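PDB 6TZ0: RNA-dependent RNA Polymerase from Bombyx mori cytoplasmic polyhedrosis virus, which catalyses RNA-templated RNA synthesis inside a double-stranded RNA virus, transcribing the genome segments into plus strands and probably also making the complementary minus strands. Local coordinates for residues 55-69 against 221-233. Numbering follows the deposited sequence.
Sequences YSGEDSNGNQLQATV and ILTHVESIVAMNH
V225 sits under the two-stranded antiparallel hairpin of strands 55-58 and 64-68, one methyl serving each strand. With CG1 anti to the backbone N (chi1 -161°), that branch meets L65 CD1 at 3.6 Å and also packs on A67 CB. The other branch, CG2, reaches the edge of the Y55 ring near its plane, 3.6 Å from CD2, and lies against the backbone of G57. I228, one helical turn on, divides its branches likewise: CD1 touches Y55 CB and CG2 touches A67 CB (3.7 Å). A67 CB also nears V229 CG2; the axes of strand 64-68 and helix 224-233 approach to 7.8 Å at 41°. Polar groups hold both ends of this apolar patch. At the hairpin turn, T223 OG1 donates in the carbonyl plane to E58 O (2.8 Å). T223 N donates to E226 OE1 from above the carboxylate plane and E226 N gives a weak bond to T223 OG1, a capping box. The E226 side chain runs extended beyond CG, and its carboxylate takes a weak bond from S60 N on OE2, an oxygen also bonded by Y314; S60 OG lies within bonding distance of both E226 OE1 and I221 O. At the far end N232 ND2 donates to T68 O (3.0 Å), tilted 34° from the carbonyl plane, and N232 OD1 is bonded by Y170. The outer side is looser: S56, E58 and Q66 are exposed, with CB pointing away from the helix. The chemistry thus implies a hairpin seated along the first nine residues of helix 224-237 by a small apolar core of Y55, L65, A67, V225 and I228, with E226 probably kept ionised by its donors and the helix start; polar bonds at both ends probably help set the hairpin's position along the helix.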
loop_
_atom_site.group_PDB
_atom_site.type_symbol
_atom_site.label_atom_id
_atom_site.label_comp_id
_atom_site.label_asym_id
_atom_site.label_seq_id
_atom_site.Cartn_x
_atom_site.Cartn_y
_atom_site.Cartn_z
ATOM N N TYR A 55 -20.806 32.061 29.646
ATOM C CA TYR A 55 -19.870 32.836 28.855
ATOM C C TYR A 55 -20.589 33.385 27.635
ATOM O O TYR A 55 -21.573 32.809 27.165
ATOM C CB TYR A 55 -18.677 31.980 28.445
ATOM C CG TYR A 55 -17.505 32.745 27.902
ATOM C CD1 TYR A 55 -16.630 33.397 28.753
ATOM C CD2 TYR A 55 -17.267 32.810 26.543
ATOM C CE1 TYR A 55 -15.550 34.097 28.263
ATOM C CE2 TYR A 55 -16.194 33.510 26.039
ATOM C CZ TYR A 55 -15.339 34.150 26.903
ATOM O OH TYR A 55 -14.263 34.844 26.412
ATOM N N SER A 56 -20.095 34.510 27.133
ATOM C CA SER A 56 -20.735 35.202 26.029
ATOM C C SER A 56 -19.672 35.748 25.090
ATOM O O SER A 56 -18.553 36.056 25.506
ATOM C CB SER A 56 -21.636 36.334 26.533
ATOM O OG SER A 56 -22.243 37.020 25.457
ATOM N N GLY A 57 -20.029 35.856 23.818
ATOM C CA GLY A 57 -19.106 36.353 22.822
ATOM C C GLY A 57 -19.633 36.076 21.430
ATOM O O GLY A 57 -20.805 35.743 21.245
ATOM N N GLU A 58 -18.739 36.206 20.459
ATOM C CA GLU A 58 -19.095 36.116 19.052
ATOM C C GLU A 58 -18.795 34.732 18.491
ATOM O O GLU A 58 -17.996 33.971 19.038
ATOM C CB GLU A 58 -18.342 37.171 18.245
ATOM C CG GLU A 58 -18.745 38.591 18.556
ATOM C CD GLU A 58 -17.931 39.601 17.778
ATOM O OE1 GLU A 58 -16.969 39.189 17.099
ATOM O OE2 GLU A 58 -18.247 40.805 17.844
ATOM N N ASP A 59 -19.444 34.419 17.375
ATOM C CA ASP A 59 -19.202 33.171 16.665
ATOM C C ASP A 59 -18.115 33.396 15.611
ATOM O O ASP A 59 -17.390 34.393 15.650
ATOM C CB ASP A 59 -20.514 32.618 16.089
ATOM C CG ASP A 59 -21.183 33.547 15.085
ATOM O OD1 ASP A 59 -20.724 34.686 14.869
ATOM O OD2 ASP A 59 -22.200 33.130 14.499
ATOM N N SER A 60 -17.983 32.468 14.662
ATOM C CA SER A 60 -16.996 32.613 13.599
ATOM C C SER A 60 -17.345 33.717 12.613
ATOM O O SER A 60 -16.469 34.157 11.865
ATOM C CB SER A 60 -16.837 31.297 12.845
ATOM O OG SER A 60 -16.312 30.294 13.688
ATOM N N ASN A 61 -18.595 34.172 12.585
ATOM C CA ASN A 61 -19.014 35.211 11.654
ATOM C C ASN A 61 -19.506 36.467 12.362
ATOM O O ASN A 61 -20.135 37.320 11.733
ATOM C CB ASN A 61 -20.076 34.661 10.704
ATOM C CG ASN A 61 -19.482 33.767 9.636
ATOM O OD1 ASN A 61 -18.497 34.128 8.995
ATOM N ND2 ASN A 61 -20.040 32.587 9.471
ATOM N N GLY A 62 -19.222 36.604 13.653
ATOM C CA GLY A 62 -19.454 37.845 14.360
ATOM C C GLY A 62 -20.813 38.011 15.001
ATOM O O GLY A 62 -21.185 39.144 15.324
ATOM N N ASN A 63 -21.565 36.937 15.197
ATOM C CA ASN A 63 -22.870 37.014 15.833
ATOM C C ASN A 63 -22.763 36.558 17.281
ATOM O O ASN A 63 -22.002 35.641 17.592
ATOM C CB ASN A 63 -23.882 36.154 15.083
ATOM C CG ASN A 63 -24.045 36.578 13.641
ATOM O OD1 ASN A 63 -23.694 35.839 12.725
ATOM N ND2 ASN A 63 -24.582 37.769 13.433
ATOM N N GLN A 64 -23.539 37.192 18.158
ATOM C CA GLN A 64 -23.425 36.946 19.592
ATOM C C GLN A 64 -23.982 35.580 19.964
ATOM O O GLN A 64 -25.104 35.233 19.584
ATOM C CB GLN A 64 -24.150 38.036 20.376
ATOM C CG GLN A 64 -23.483 39.388 20.300
ATOM C CD GLN A 64 -22.154 39.406 21.022
ATOM O OE1 GLN A 64 -22.011 38.823 22.095
ATOM N NE2 GLN A 64 -21.171 40.074 20.437
ATOM N N LEU A 65 -23.202 34.808 20.716
ATOM C CA LEU A 65 -23.599 33.462 21.095
ATOM C C LEU A 65 -23.283 33.253 22.570
ATOM O O LEU A 65 -22.360 33.861 23.113
ATOM C CB LEU A 65 -22.904 32.426 20.187
ATOM C CG LEU A 65 -23.384 30.973 20.080
ATOM C CD1 LEU A 65 -22.754 30.066 21.080
ATOM C CD2 LEU A 65 -24.895 30.917 20.246
ATOM N N GLN A 66 -24.085 32.410 23.220
ATOM C CA GLN A 66 -23.986 32.147 24.651
ATOM C C GLN A 66 -23.901 30.649 24.893
ATOM O O GLN A 66 -24.742 29.894 24.400
ATOM C CB GLN A 66 -25.195 32.715 25.395
ATOM C CG GLN A 66 -25.262 34.222 25.399
ATOM C CD GLN A 66 -26.543 34.736 26.008
ATOM O OE1 GLN A 66 -27.439 33.961 26.340
ATOM N NE2 GLN A 66 -26.639 36.049 26.161
ATOM N N ALA A 67 -22.901 30.222 25.659
ATOM C CA ALA A 67 -22.757 28.817 26.002
ATOM C C ALA A 67 -22.327 28.682 27.456
ATOM O O ALA A 67 -21.945 29.656 28.109
ATOM C CB ALA A 67 -21.766 28.108 25.078
ATOM N N THR A 68 -22.395 27.450 27.956
ATOM C CA THR A 68 -22.171 27.146 29.363
ATOM C C THR A 68 -21.264 25.932 29.466
ATOM O O THR A 68 -21.501 24.926 28.792
ATOM C CB THR A 68 -23.501 26.883 30.085
ATOM O OG1 THR A 68 -24.337 28.042 29.985
ATOM C CG2 THR A 68 -23.280 26.564 31.553
ATOM N N VAL A 69 -20.225 26.030 30.297
ATOM C CA VAL A 69 -19.314 24.913 30.519
ATOM C C VAL A 69 -20.055 23.813 31.268
ATOM O O VAL A 69 -20.553 24.025 32.379
ATOM C CB VAL A 69 -18.068 25.366 31.290
ATOM C CG1 VAL A 69 -17.183 24.181 31.593
ATOM C CG2 VAL A 69 -17.301 26.412 30.504
ATOM N N ILE A 221 -10.341 29.695 13.638
ATOM C CA ILE A 221 -11.503 28.919 13.224
ATOM C C ILE A 221 -12.560 28.905 14.320
ATOM O O ILE A 221 -13.746 29.141 14.066
ATOM C CB ILE A 221 -11.057 27.500 12.836
ATOM C CG1 ILE A 221 -10.141 27.569 11.616
ATOM C CG2 ILE A 221 -12.246 26.598 12.580
ATOM C CD1 ILE A 221 -9.403 26.306 11.344
ATOM N N LEU A 222 -12.153 28.643 15.553
ATOM C CA LEU A 222 -13.063 28.645 16.684
ATOM C C LEU A 222 -12.823 29.870 17.547
ATOM O O LEU A 222 -11.680 30.286 17.749
ATOM C CB LEU A 222 -12.900 27.388 17.534
ATOM C CG LEU A 222 -13.323 26.056 16.932
ATOM C CD1 LEU A 222 -12.990 24.948 17.900
ATOM C CD2 LEU A 222 -14.798 26.058 16.623
ATOM N N THR A 223 -13.905 30.450 18.046
ATOM C CA THR A 223 -13.820 31.475 19.070
ATOM C C THR A 223 -13.836 30.787 20.434
ATOM O O THR A 223 -13.745 29.562 20.531
ATOM C CB THR A 223 -14.949 32.486 18.897
ATOM O OG1 THR A 223 -16.211 31.841 19.084
ATOM C CG2 THR A 223 -14.906 33.076 17.507
ATOM N N HIS A 224 -13.947 31.561 21.512
ATOM C CA HIS A 224 -13.933 30.948 22.836
ATOM C C HIS A 224 -15.267 30.289 23.166
ATOM O O HIS A 224 -15.298 29.208 23.771
ATOM C CB HIS A 224 -13.554 31.987 23.888
ATOM C CG HIS A 224 -12.144 32.469 23.770
ATOM N ND1 HIS A 224 -11.064 31.708 24.153
ATOM C CD2 HIS A 224 -11.634 33.628 23.295
ATOM C CE1 HIS A 224 -9.950 32.379 23.931
ATOM N NE2 HIS A 224 -10.268 33.548 23.408
ATOM N N VAL A 225 -16.371 30.900 22.740
ATOM C CA VAL A 225 -17.680 30.309 22.980
ATOM C C VAL A 225 -17.860 29.074 22.106
ATOM O O VAL A 225 -18.459 28.070 22.519
ATOM C CB VAL A 225 -18.777 31.351 22.711
ATOM C CG1 VAL A 225 -20.058 30.942 23.378
ATOM C CG2 VAL A 225 -18.338 32.727 23.126
ATOM N N GLU A 226 -17.321 29.122 20.890
ATOM C CA GLU A 226 -17.325 27.948 20.033
ATOM C C GLU A 226 -16.418 26.852 20.572
ATOM O O GLU A 226 -16.692 25.668 20.358
ATOM C CB GLU A 226 -16.921 28.345 18.621
ATOM C CG GLU A 226 -17.978 29.147 17.894
ATOM C CD GLU A 226 -17.532 29.573 16.521
ATOM O OE1 GLU A 226 -16.334 29.433 16.222
ATOM O OE2 GLU A 226 -18.382 30.025 15.731
ATOM N N SER A 227 -15.362 27.217 21.302
ATOM C CA SER A 227 -14.556 26.205 21.974
ATOM C C SER A 227 -15.318 25.556 23.115
ATOM O O SER A 227 -15.127 24.363 23.380
ATOM C CB SER A 227 -13.261 26.812 22.498
ATOM O OG SER A 227 -13.501 27.693 23.574
ATOM N N ILE A 228 -16.180 26.322 23.793
ATOM C CA ILE A 228 -17.071 25.737 24.794
ATOM C C ILE A 228 -17.992 24.710 24.152
ATOM O O ILE A 228 -18.152 23.596 24.665
ATOM C CB ILE A 228 -17.882 26.831 25.504
ATOM C CG1 ILE A 228 -16.965 27.772 26.251
ATOM C CG2 ILE A 228 -18.863 26.234 26.478
ATOM C CD1 ILE A 228 -17.681 28.945 26.747
ATOM N N VAL A 229 -18.602 25.076 23.020
ATOM C CA VAL A 229 -19.512 24.173 22.308
ATOM C C VAL A 229 -18.784 22.906 21.852
ATOM O O VAL A 229 -19.297 21.784 22.001
ATOM C CB VAL A 229 -20.158 24.913 21.121
ATOM C CG1 VAL A 229 -21.047 23.984 20.314
ATOM C CG2 VAL A 229 -20.948 26.104 21.608
ATOM N N ALA A 230 -17.555 23.067 21.351
ATOM C CA ALA A 230 -16.751 21.936 20.900
ATOM C C ALA A 230 -16.406 20.991 22.045
ATOM O O ALA A 230 -16.599 19.775 21.928
ATOM C CB ALA A 230 -15.479 22.446 20.227
ATOM N N MET A 231 -15.916 21.532 23.169
ATOM C CA MET A 231 -15.525 20.688 24.297
ATOM C C MET A 231 -16.725 20.006 24.947
ATOM O O MET A 231 -16.618 18.855 25.396
ATOM C CB MET A 231 -14.752 21.506 25.327
ATOM C CG MET A 231 -13.376 21.937 24.871
ATOM S SD MET A 231 -12.330 20.537 24.450
ATOM C CE MET A 231 -12.131 19.750 26.040
ATOM N N ASN A 232 -17.877 20.686 24.991
ATOM C CA ASN A 232 -19.087 20.050 25.503
ATOM C C ASN A 232 -19.516 18.892 24.614
ATOM O O ASN A 232 -19.932 17.840 25.116
ATOM C CB ASN A 232 -20.230 21.057 25.613
ATOM C CG ASN A 232 -19.991 22.108 26.662
ATOM O OD1 ASN A 232 -19.372 21.850 27.687
ATOM N ND2 ASN A 232 -20.529 23.294 26.435
ATOM N N HIS A 233 -19.390 19.055 23.292
ATOM C CA HIS A 233 -19.744 17.965 22.388
ATOM C C HIS A 233 -18.768 16.794 22.499
ATOM O O HIS A 233 -19.181 15.632 22.410
ATOM C CB HIS A 233 -19.825 18.479 20.951
ATOM C CG HIS A 233 -20.206 17.430 19.953
ATOM N ND1 HIS A 233 -21.441 16.817 19.956
ATOM C CD2 HIS A 233 -19.532 16.911 18.901
ATOM C CE1 HIS A 233 -21.500 15.945 18.966
ATOM N NE2 HIS A 233 -20.356 15.989 18.307
#